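L-threonine-O-3-phosphate decarboxylase (Porphyromonas gingivalis, PDB 3FKD) probably binds pyridoxal 5'-phosphate and probably decarboxylates L-threonine O-3-phosphate, with the fold of class I and II aminotransferases. Local coordinates at residues A[170-174]-A[248-254]; A[260-264]-A[328-332]; A[278-284]-A[316-322]. All blocks are in the same frame, centred on the assembly; numbering follows the deposited sequence.

Contact 1 of 3, residues A[170-174]-A[248-254]; sequences VSFTT and LPIRKWQ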
loop_
_atom_site.group_PDB
_atom_site.type_symbol
_atom_site.label_atom_id
_atom_site.label_comp_id
_atom_site.label_asym_id
_atom_site.label_seq_id
_atom_site.Cartn_x
_atom_site.Cartn_y
_atom_site.Cartn_z
ATOM N N VAL A 170 4.826 -16.296 -13.748
ATOM C CA VAL A 170 5.968 -16.775 -14.485
ATOM C C VAL A 170 6.416 -18.129 -13.945
ATOM O O VAL A 170 7.007 -18.905 -14.665
ATOM C CB VAL A 170 7.126 -15.782 -14.448
ATOM C CG1 VAL A 170 8.095 -16.129 -13.330
ATOM C CG2 VAL A 170 7.833 -15.776 -15.780
ATOM N N SER A 171 6.110 -18.437 -12.692
ATOM C CA SER A 171 6.459 -19.745 -12.164
ATOM C C SER A 171 5.340 -20.845 -12.263
ATOM O O SER A 171 5.547 -22.010 -11.882
ATOM C CB SER A 171 7.054 -19.597 -10.735
ATOM O OG SER A 171 6.031 -19.755 -9.773
ATOM N N PHE A 172 4.175 -20.475 -12.786
ATOM C CA PHE A 172 3.059 -21.404 -13.012
ATOM C C PHE A 172 3.201 -22.105 -14.375
ATOM O O PHE A 172 2.237 -22.529 -14.947
ATOM C CB PHE A 172 1.703 -20.659 -13.005
ATOM C CG PHE A 172 1.279 -20.129 -11.654
ATOM C CD1 PHE A 172 -0.061 -20.073 -11.322
ATOM C CD2 PHE A 172 2.217 -19.672 -10.729
ATOM C CE1 PHE A 172 -0.471 -19.582 -10.101
ATOM C CE2 PHE A 172 1.824 -19.180 -9.497
ATOM C CZ PHE A 172 0.485 -19.133 -9.174
ATOM N N THR A 173 4.422 -22.168 -14.887
ATOM C CA THR A 173 4.724 -22.804 -16.152
ATOM C C THR A 173 6.138 -23.407 -16.152
ATOM O O THR A 173 7.079 -22.873 -15.522
ATOM C CB THR A 173 4.635 -21.849 -17.349
ATOM O OG1 THR A 173 4.864 -22.595 -18.547
ATOM C CG2 THR A 173 5.722 -20.768 -17.265
ATOM N N THR A 174 6.240 -24.512 -16.895
ATOM C CA THR A 174 7.431 -25.325 -17.141
ATOM C C THR A 174 8.284 -24.746 -18.261
ATOM O O THR A 174 9.463 -25.050 -18.379
ATOM C CB THR A 174 6.954 -26.707 -17.651
ATOM O OG1 THR A 174 6.432 -27.474 -16.559
ATOM C CG2 THR A 174 8.069 -27.477 -18.362
ATOM N N LEU A 248 7.946 -24.035 -6.423
ATOM C CA LEU A 248 6.568 -24.482 -6.571
ATOM C C LEU A 248 6.524 -25.803 -7.336
ATOM O O LEU A 248 7.226 -25.946 -8.333
ATOM C CB LEU A 248 5.801 -23.391 -7.335
ATOM C CG LEU A 248 4.289 -23.323 -7.458
ATOM C CD1 LEU A 248 4.034 -22.068 -8.258
ATOM C CD2 LEU A 248 3.701 -24.565 -8.165
ATOM N N PRO A 249 5.705 -26.770 -6.892
ATOM C CA PRO A 249 5.699 -28.056 -7.607
ATOM C C PRO A 249 4.870 -27.959 -8.871
ATOM O O PRO A 249 3.723 -28.420 -8.885
ATOM C CB PRO A 249 5.022 -29.020 -6.617
ATOM C CG PRO A 249 4.383 -28.165 -5.562
ATOM C CD PRO A 249 4.630 -26.705 -5.898
ATOM N N ILE A 250 5.435 -27.362 -9.914
ATOM C CA ILE A 250 4.671 -27.036 -11.098
ATOM C C ILE A 250 4.337 -28.239 -12.002
ATOM O O ILE A 250 3.283 -28.232 -12.627
ATOM C CB ILE A 250 5.299 -25.895 -11.922
ATOM C CG1 ILE A 250 4.306 -25.427 -12.999
ATOM C CG2 ILE A 250 6.613 -26.331 -12.542
ATOM C CD1 ILE A 250 2.954 -25.083 -12.469
ATOM N N ARG A 251 5.197 -29.258 -12.069
ATOM C CA ARG A 251 4.874 -30.420 -12.905
ATOM C C ARG A 251 3.693 -31.157 -12.322
ATOM O O ARG A 251 2.716 -31.450 -13.007
ATOM C CB ARG A 251 6.046 -31.379 -13.070
ATOM C CG ARG A 251 7.143 -30.798 -13.895
ATOM C CD ARG A 251 7.838 -31.835 -14.753
ATOM N NE ARG A 251 8.351 -31.207 -15.971
ATOM C CZ ARG A 251 9.307 -30.273 -15.995
ATOM N NH1 ARG A 251 9.883 -29.858 -14.857
ATOM N NH2 ARG A 251 9.684 -29.753 -17.164
ATOM N N LYS A 252 3.766 -31.412 -11.034
ATOM C CA LYS A 252 2.687 -32.111 -10.385
ATOM C C LYS A 252 1.335 -31.324 -10.438
ATOM O O LYS A 252 0.263 -31.895 -10.636
ATOM C CB LYS A 252 3.166 -32.502 -8.984
ATOM C CG LYS A 252 2.102 -32.732 -7.963
ATOM C CD LYS A 252 1.834 -31.449 -7.160
ATOM C CE LYS A 252 1.183 -31.832 -5.853
ATOM N NZ LYS A 252 1.734 -33.186 -5.386
ATOM N N TRP A 253 1.385 -30.008 -10.291
ATOM C CA TRP A 253 0.179 -29.198 -10.425
ATOM C C TRP A 253 -0.404 -29.212 -11.861
ATOM O O TRP A 253 -1.605 -29.311 -12.060
ATOM C CB TRP A 253 0.505 -27.766 -10.036
ATOM C CG TRP A 253 -0.684 -26.945 -9.611
ATOM C CD1 TRP A 253 -1.944 -27.393 -9.299
ATOM C CD2 TRP A 253 -0.690 -25.528 -9.390
ATOM N NE1 TRP A 253 -2.740 -26.333 -8.936
ATOM C CE2 TRP A 253 -1.989 -25.181 -8.956
ATOM C CE3 TRP A 253 0.282 -24.518 -9.498
ATOM C CZ2 TRP A 253 -2.340 -23.861 -8.639
ATOM C CZ3 TRP A 253 -0.071 -23.219 -9.199
ATOM C CH2 TRP A 253 -1.377 -22.897 -8.776
ATOM N N GLN A 254 0.481 -29.070 -12.833
ATOM C CA GLN A 254 0.179 -29.000 -14.250
ATOM C C GLN A 254 -0.470 -30.320 -14.645
ATOM O O GLN A 254 -1.462 -30.356 -15.354
ATOM C CB GLN A 254 1.512 -28.826 -14.978
ATOM C CG GLN A 254 1.548 -28.151 -16.302
ATOM C CD GLN A 254 2.954 -27.572 -16.575
ATOM O OE1 GLN A 254 3.128 -26.368 -16.896
ATOM N NE2 GLN A 254 3.973 -28.425 -16.401
#
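T174 and Q254 are joined by the one hydrogen bond between the loop 170-174 and the segment 248-254. NE2 of Q254 gives its proton to OG1 of T174 at 2.6 Å, almost straight at 172°, and the hydroxyl lies in the plane of the amide. The glutamine reaches it because its CG stands anti to the backbone N (chi1 -153°) and the chain runs on extended. R251, its chain bent at chi2, brings one face of its guanidinium toward OG1 of T174, offset toward the rim; its close approach to the methyl CG2 is doubtful in detail.

Apolar contacts fill the other end. The ring of F172 meets two partners: CZ3 of W253 stands over one face, toward the rim, and CH2 of W253 comes 3.7 Å from CE1 of F172, while CD1 of L248 approaches obliquely, 3.8 Å from CE2 of F172. The two aromatic planes are inclined at 58°, neither stacked nor edge-to-face. I250 sits in the middle and packs on main chain, with its CD1 3.5 Å from C of F172; CD1 of L248 also touches OG of S171.

A second shell fixes these groups. The carbonyl of F172 is bonded to T277 OG1, OG1 of T173 to the backbone N of E175, and NE1 of W253 to the carbonyl of T322. P249, at the N-cap position and the centre of an inverse gamma turn, leads into helix 250-266. The contact thus sets the first turn of that helix against the loop between strands 162-166 and 189-194, with helix 196-199 touching S171 and F172.

Contact 2 of 3, residues A[260-264]-A[328-332]; sequences FITAL and NQLFI
The ring of F260 lies flat against N328 and turns its edge to F331. CB of N328 stands over the middle of the ring, 3.9 Å from its centroid in a CH-pi contact, and the amide beyond it is nearly parallel to the ring, stacked over the same face. CD1 of L264, from the next turn of the same helix, lies over the opposite face, toward the rim. Toward F331 the F260 ring presents its edge: CZ of F260 comes 3.7 Å from CD2 of F331, the planes stand at 86°, and the pair is an offset edge-to-face one. With CG anti to the backbone N (chi1 -164°), F260 swings across to the facing helix.

One turn further on, CD1 of I332 enters between A263 and L264, 3.6 Å from CB of A263 and 3.4 Å from CD2 of L264. The two helices run nearly parallel here, at 13°, with axes 10.4 Å apart. Strand 317-321 contributes I320, which touches both phenylalanines.

The helices meet through apolar and aromatic contacts. Both polar atoms of the N328 amide are hydrogen-bonded elsewhere, OD1 weakly to the backbone N of Q323, and the amide can lie flat on a ring with its polar needs met outside the interface.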
loop_
_atom_site.group_PDB
_atom_site.type_symbol
_atom_site.label_atom_id
_atom_site.label_comp_id
_atom_site.label_asym_id
_atom_site.label_seq_id
_atom_site.Cartn_x
_atom_site.Cartn_y
_atom_site.Cartn_z
ATOM N N PHE A 260 -7.701 -33.065 -14.544
ATOM C CA PHE A 260 -8.887 -32.294 -14.188
ATOM C C PHE A 260 -9.659 -31.868 -15.441
ATOM O O PHE A 260 -10.878 -32.027 -15.494
ATOM C CB PHE A 260 -8.487 -31.089 -13.345
ATOM C CG PHE A 260 -9.633 -30.428 -12.600
ATOM C CD1 PHE A 260 -10.849 -31.055 -12.448
ATOM C CD2 PHE A 260 -9.448 -29.196 -11.994
ATOM C CE1 PHE A 260 -11.869 -30.459 -11.746
ATOM C CE2 PHE A 260 -10.468 -28.619 -11.294
ATOM C CZ PHE A 260 -11.688 -29.249 -11.184
ATOM N N ILE A 261 -8.946 -31.359 -16.448
ATOM C CA ILE A 261 -9.568 -30.865 -17.671
ATOM C C ILE A 261 -10.214 -31.961 -18.520
ATOM O O ILE A 261 -11.268 -31.755 -19.124
ATOM C CB ILE A 261 -8.582 -30.030 -18.510
ATOM C CG1 ILE A 261 -8.218 -28.728 -17.739
ATOM C CG2 ILE A 261 -9.207 -29.698 -19.855
ATOM C CD1 ILE A 261 -7.194 -27.820 -18.419
ATOM N N THR A 262 -9.577 -33.124 -18.539
ATOM C CA THR A 262 -10.060 -34.313 -19.212
ATOM C C THR A 262 -11.396 -34.751 -18.644
ATOM O O THR A 262 -12.374 -34.980 -19.382
ATOM C CB THR A 262 -9.073 -35.470 -19.004
ATOM O OG1 THR A 262 -7.803 -35.139 -19.593
ATOM C CG2 THR A 262 -9.626 -36.752 -19.595
ATOM N N ALA A 263 -11.442 -34.916 -17.334
ATOM C CA ALA A 263 -12.695 -35.247 -16.694
ATOM C C ALA A 263 -13.732 -34.165 -16.983
ATOM O O ALA A 263 -14.863 -34.497 -17.338
ATOM C CB ALA A 263 -12.522 -35.454 -15.216
ATOM N N LEU A 264 -13.366 -32.882 -16.873
ATOM C CA LEU A 264 -14.343 -31.855 -17.153
ATOM C C LEU A 264 -14.947 -31.902 -18.579
ATOM O O LEU A 264 -16.155 -31.687 -18.750
ATOM C CB LEU A 264 -13.824 -30.456 -16.817
ATOM C CG LEU A 264 -13.772 -30.131 -15.311
ATOM C CD1 LEU A 264 -13.011 -28.869 -15.062
ATOM C CD2 LEU A 264 -15.121 -30.070 -14.642
ATOM N N ASN A 328 -10.611 -32.266 -6.631
ATOM C CA ASN A 328 -10.962 -32.123 -8.032
ATOM C C ASN A 328 -12.011 -33.170 -8.364
ATOM O O ASN A 328 -13.023 -32.882 -8.989
ATOM C CB ASN A 328 -9.732 -32.288 -8.948
ATOM C CG ASN A 328 -8.670 -31.230 -8.715
ATOM O OD1 ASN A 328 -8.938 -30.180 -8.136
ATOM N ND2 ASN A 328 -7.446 -31.509 -9.175
ATOM N N GLN A 329 -11.765 -34.392 -7.909
ATOM C CA GLN A 329 -12.686 -35.486 -8.163
ATOM C C GLN A 329 -14.063 -35.083 -7.620
ATOM O O GLN A 329 -15.078 -35.117 -8.319
ATOM C CB GLN A 329 -12.161 -36.780 -7.522
ATOM C CG GLN A 329 -12.890 -38.065 -7.948
ATOM C CD GLN A 329 -12.607 -38.497 -9.407
ATOM O OE1 GLN A 329 -12.228 -37.669 -10.257
ATOM N NE2 GLN A 329 -12.795 -39.804 -9.698
ATOM N N LEU A 330 -14.072 -34.640 -6.377
ATOM C CA LEU A 330 -15.295 -34.262 -5.704
ATOM C C LEU A 330 -15.960 -32.990 -6.282
ATOM O O LEU A 330 -17.151 -32.736 -6.053
ATOM C CB LEU A 330 -14.975 -34.077 -4.239
ATOM C CG LEU A 330 -16.105 -33.639 -3.334
ATOM C CD1 LEU A 330 -17.374 -34.403 -3.684
ATOM C CD2 LEU A 330 -15.656 -33.860 -1.877
ATOM N N PHE A 331 -15.205 -32.201 -7.038
ATOM C CA PHE A 331 -15.779 -31.047 -7.706
ATOM C C PHE A 331 -16.497 -31.480 -8.983
ATOM O O PHE A 331 -17.475 -30.872 -9.400
ATOM C CB PHE A 331 -14.683 -30.016 -7.996
ATOM C CG PHE A 331 -15.085 -28.953 -8.963
ATOM C CD1 PHE A 331 -15.219 -27.646 -8.551
ATOM C CD2 PHE A 331 -15.308 -29.255 -10.295
ATOM C CE1 PHE A 331 -15.577 -26.652 -9.459
ATOM C CE2 PHE A 331 -15.679 -28.281 -11.202
ATOM C CZ PHE A 331 -15.810 -26.984 -10.790
ATOM N N ILE A 332 -15.999 -32.546 -9.597
ATOM C CA ILE A 332 -16.648 -33.123 -10.771
ATOM C C ILE A 332 -18.074 -33.675 -10.495
ATOM O O ILE A 332 -18.966 -33.529 -11.317
ATOM C CB ILE A 332 -15.793 -34.227 -11.373
ATOM C CG1 ILE A 332 -14.471 -33.657 -11.847
ATOM C CG2 ILE A 332 -16.548 -34.921 -12.531
ATOM C CD1 ILE A 332 -14.543 -33.173 -13.251
#

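Contact 3 of 3, residues A[278-284]-A[316-322]; sequences TFFLLRL and SYVRITT
F280 and I320 form a hydrogen-bonded antiparallel pair, and L282 and V318 form the next. N of I320 bonds to O of F280 at 2.9 Å, and N of F280 to O of I320 at 3.0 Å. The same I320 oxygen lies over the centre of the F280 ring, whose CG sits between backbone N and carbonyl carbon (chi1 52°). L282 and V318 exchange two bonds, and their side chains lie side by side. At the ends, N of L284 bonds to O of S316 at 2.9 Å, and N of T322 to O of T278 at 3.1 Å.

Across the face bearing R283 and Y317, NE of R283 donates to OH of Y317 at 2.8 Å and 176°, in the guanidinium plane, while CG of R283 rests over the tyrosine ring. OG of S316 lies above the same guanidinium, but its hydrogen bond goes to D314. R319 gives NH2 to the carbonyl of S21 and, weakly, NH1 to N140; OG1 of T321 bonds to O of T22 and that of T322 to T257.

L282, L284 and I320 face helix 325-339, on the side away from R319. Strand 270-272 flanks 279-284, and 302-306 flanks 317-321, so the pair supplies two inner strands of the mixed sheet, consistent with the small domain of fold type I, aspartate aminotransferase-like enzymes.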
loop_
_atom_site.group_PDB
_atom_site.type_symbol
_atom_site.label_atom_id
_atom_site.label_comp_id
_atom_site.label_asym_id
_atom_site.label_seq_id
_atom_site.Cartn_x
_atom_site.Cartn_y
_atom_site.Cartn_z
ATOM N N THR A 278 -2.084 -23.708 -14.637
ATOM C CA THR A 278 -2.865 -24.494 -13.677
ATOM C C THR A 278 -4.256 -23.939 -13.305
ATOM O O THR A 278 -4.975 -24.523 -12.491
ATOM C CB THR A 278 -2.076 -24.720 -12.416
ATOM O OG1 THR A 278 -1.721 -23.447 -11.910
ATOM C CG2 THR A 278 -0.795 -25.441 -12.719
ATOM N N PHE A 279 -4.628 -22.821 -13.897
ATOM C CA PHE A 279 -6.027 -22.413 -13.867
ATOM C C PHE A 279 -6.518 -22.256 -15.316
ATOM O O PHE A 279 -5.711 -22.188 -16.238
ATOM C CB PHE A 279 -6.187 -21.100 -13.095
ATOM C CG PHE A 279 -5.293 -20.009 -13.590
ATOM C CD1 PHE A 279 -5.672 -19.227 -14.654
ATOM C CD2 PHE A 279 -4.054 -19.788 -12.991
ATOM C CE1 PHE A 279 -4.834 -18.247 -15.123
ATOM C CE2 PHE A 279 -3.211 -18.803 -13.447
ATOM C CZ PHE A 279 -3.586 -18.020 -14.494
ATOM N N PHE A 280 -7.833 -22.165 -15.507
ATOM C CA PHE A 280 -8.433 -22.220 -16.854
ATOM C C PHE A 280 -9.882 -21.712 -16.844
ATOM O O PHE A 280 -10.541 -21.697 -15.817
ATOM C CB PHE A 280 -8.385 -23.689 -17.415
ATOM C CG PHE A 280 -8.959 -24.699 -16.467
ATOM C CD1 PHE A 280 -10.331 -24.904 -16.400
ATOM C CD2 PHE A 280 -8.142 -25.378 -15.579
ATOM C CE1 PHE A 280 -10.870 -25.793 -15.509
ATOM C CE2 PHE A 280 -8.675 -26.251 -14.668
ATOM C CZ PHE A 280 -10.056 -26.478 -14.649
ATOM N N LEU A 281 -10.378 -21.313 -18.003
ATOM C CA LEU A 281 -11.792 -20.987 -18.181
ATOM C C LEU A 281 -12.649 -22.269 -18.515
ATOM O O LEU A 281 -12.260 -23.124 -19.322
ATOM C CB LEU A 281 -11.898 -19.931 -19.295
ATOM C CG LEU A 281 -12.062 -18.418 -19.091
ATOM C CD1 LEU A 281 -11.842 -17.862 -17.707
ATOM C CD2 LEU A 281 -11.202 -17.673 -20.088
ATOM N N LEU A 282 -13.794 -22.425 -17.867
ATOM C CA LEU A 282 -14.794 -23.302 -18.440
ATOM C C LEU A 282 -16.113 -22.580 -18.808
ATOM O O LEU A 282 -16.555 -21.632 -18.134
ATOM C CB LEU A 282 -15.003 -24.572 -17.607
ATOM C CG LEU A 282 -16.017 -24.759 -16.480
ATOM C CD1 LEU A 282 -17.439 -24.230 -16.812
ATOM C CD2 LEU A 282 -16.055 -26.261 -16.170
ATOM N N ARG A 283 -16.714 -23.036 -19.907
ATOM C CA ARG A 283 -17.977 -22.479 -20.410
ATOM C C ARG A 283 -19.143 -23.410 -20.143
ATOM O O ARG A 283 -19.086 -24.602 -20.471
ATOM C CB ARG A 283 -17.881 -22.250 -21.915
ATOM C CG ARG A 283 -18.725 -21.108 -22.431
ATOM C CD ARG A 283 -18.763 -21.141 -23.940
ATOM N NE ARG A 283 -18.792 -19.784 -24.478
ATOM C CZ ARG A 283 -19.848 -19.233 -25.059
ATOM N NH1 ARG A 283 -19.794 -17.986 -25.506
ATOM N NH2 ARG A 283 -20.964 -19.941 -25.185
ATOM N N LEU A 284 -20.185 -22.883 -19.517
ATOM C CA LEU A 284 -21.434 -23.610 -19.448
ATOM C C LEU A 284 -22.172 -23.466 -20.772
ATOM O O LEU A 284 -22.392 -22.354 -21.216
ATOM C CB LEU A 284 -22.295 -23.073 -18.325
ATOM C CG LEU A 284 -21.629 -23.141 -16.960
ATOM C CD1 LEU A 284 -22.661 -22.950 -15.881
ATOM C CD2 LEU A 284 -20.992 -24.479 -16.792
ATOM N N SER A 316 -21.622 -17.068 -19.099
ATOM C CA SER A 316 -21.456 -18.506 -19.243
ATOM C C SER A 316 -20.072 -18.974 -18.763
ATOM O O SER A 316 -19.819 -20.170 -18.721
ATOM C CB SER A 316 -21.674 -18.921 -20.693
ATOM O OG SER A 316 -20.700 -18.346 -21.547
ATOM N N TYR A 317 -19.188 -18.022 -18.415
ATOM C CA TYR A 317 -17.800 -18.349 -18.073
ATOM C C TYR A 317 -17.458 -18.331 -16.570
ATOM O O TYR A 317 -17.797 -17.392 -15.858
ATOM C CB TYR A 317 -16.831 -17.425 -18.794
ATOM C CG TYR A 317 -16.711 -17.674 -20.266
ATOM C CD1 TYR A 317 -17.545 -17.007 -21.175
ATOM C CD2 TYR A 317 -15.746 -18.523 -20.774
ATOM C CE1 TYR A 317 -17.443 -17.198 -22.534
ATOM C CE2 TYR A 317 -15.648 -18.730 -22.150
ATOM C CZ TYR A 317 -16.503 -18.046 -23.022
ATOM O OH TYR A 317 -16.430 -18.231 -24.382
ATOM N N VAL A 318 -16.784 -19.385 -16.111
ATOM C CA VAL A 318 -16.137 -19.388 -14.801
ATOM C C VAL A 318 -14.640 -19.651 -14.938
ATOM O O VAL A 318 -14.202 -20.332 -15.860
ATOM C CB VAL A 318 -16.757 -20.429 -13.827
ATOM C CG1 VAL A 318 -18.242 -20.225 -13.713
ATOM C CG2 VAL A 318 -16.453 -21.835 -14.275
ATOM N N ARG A 319 -13.853 -19.092 -14.028
ATOM C CA ARG A 319 -12.440 -19.435 -13.938
ATOM C C ARG A 319 -12.277 -20.476 -12.827
ATOM O O ARG A 319 -12.808 -20.290 -11.733
ATOM C CB ARG A 319 -11.568 -18.186 -13.640
ATOM C CG ARG A 319 -10.054 -18.421 -13.872
ATOM C CD ARG A 319 -9.203 -17.284 -13.462
ATOM N NE ARG A 319 -9.436 -17.014 -12.063
ATOM C CZ ARG A 319 -9.282 -15.833 -11.478
ATOM N NH1 ARG A 319 -8.857 -14.771 -12.172
ATOM N NH2 ARG A 319 -9.539 -15.733 -10.191
ATOM N N ILE A 320 -11.553 -21.557 -13.120
ATOM C CA ILE A 320 -11.278 -22.613 -12.147
ATOM C C ILE A 320 -9.772 -22.921 -11.985
ATOM O O ILE A 320 -9.091 -23.189 -12.982
ATOM C CB ILE A 320 -11.926 -23.932 -12.563
ATOM C CG1 ILE A 320 -13.385 -23.742 -12.999
ATOM C CG2 ILE A 320 -11.772 -24.990 -11.458
ATOM C CD1 ILE A 320 -14.381 -24.003 -11.930
ATOM N N THR A 321 -9.261 -22.889 -10.742
ATOM C CA THR A 321 -7.910 -23.355 -10.447
ATOM C C THR A 321 -7.874 -24.772 -9.881
ATOM O O THR A 321 -8.482 -25.055 -8.852
ATOM C CB THR A 321 -7.187 -22.453 -9.412
ATOM O OG1 THR A 321 -7.353 -21.092 -9.790
ATOM C CG2 THR A 321 -5.679 -22.804 -9.315
ATOM N N THR A 322 -7.119 -25.640 -10.539
ATOM C CA THR A 322 -6.839 -26.992 -10.044
ATOM C C THR A 322 -6.416 -27.034 -8.566
ATOM O O THR A 322 -5.403 -26.482 -8.187
ATOM C CB THR A 322 -5.743 -27.614 -10.897
ATOM O OG1 THR A 322 -6.146 -27.557 -12.268
ATOM C CG2 THR A 322 -5.370 -29.075 -10.438
#

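Contacts 1 and 2 share helix 250-266, whose start serves contact 1 and whose later turns serve contact 2, with centres about 19 Å apart; contact 3 lies on the sheet this helix packs against. Contact 3, a pair of inner strands, lies about 11 Å from contact 2 and 18 Å from contact 1, centre to centre, and touches both: W253 packs on T278 and T321, and F331 and L264 pack on I320 and F280. Along the chain contact 1 closes before contact 2 opens, and contact 3 is nested within contact 2. Helices 250-266 and 325-339 thus pack together on the sheet, while contact 1 ties this layer to a loop following a strand of the seven-stranded sheet.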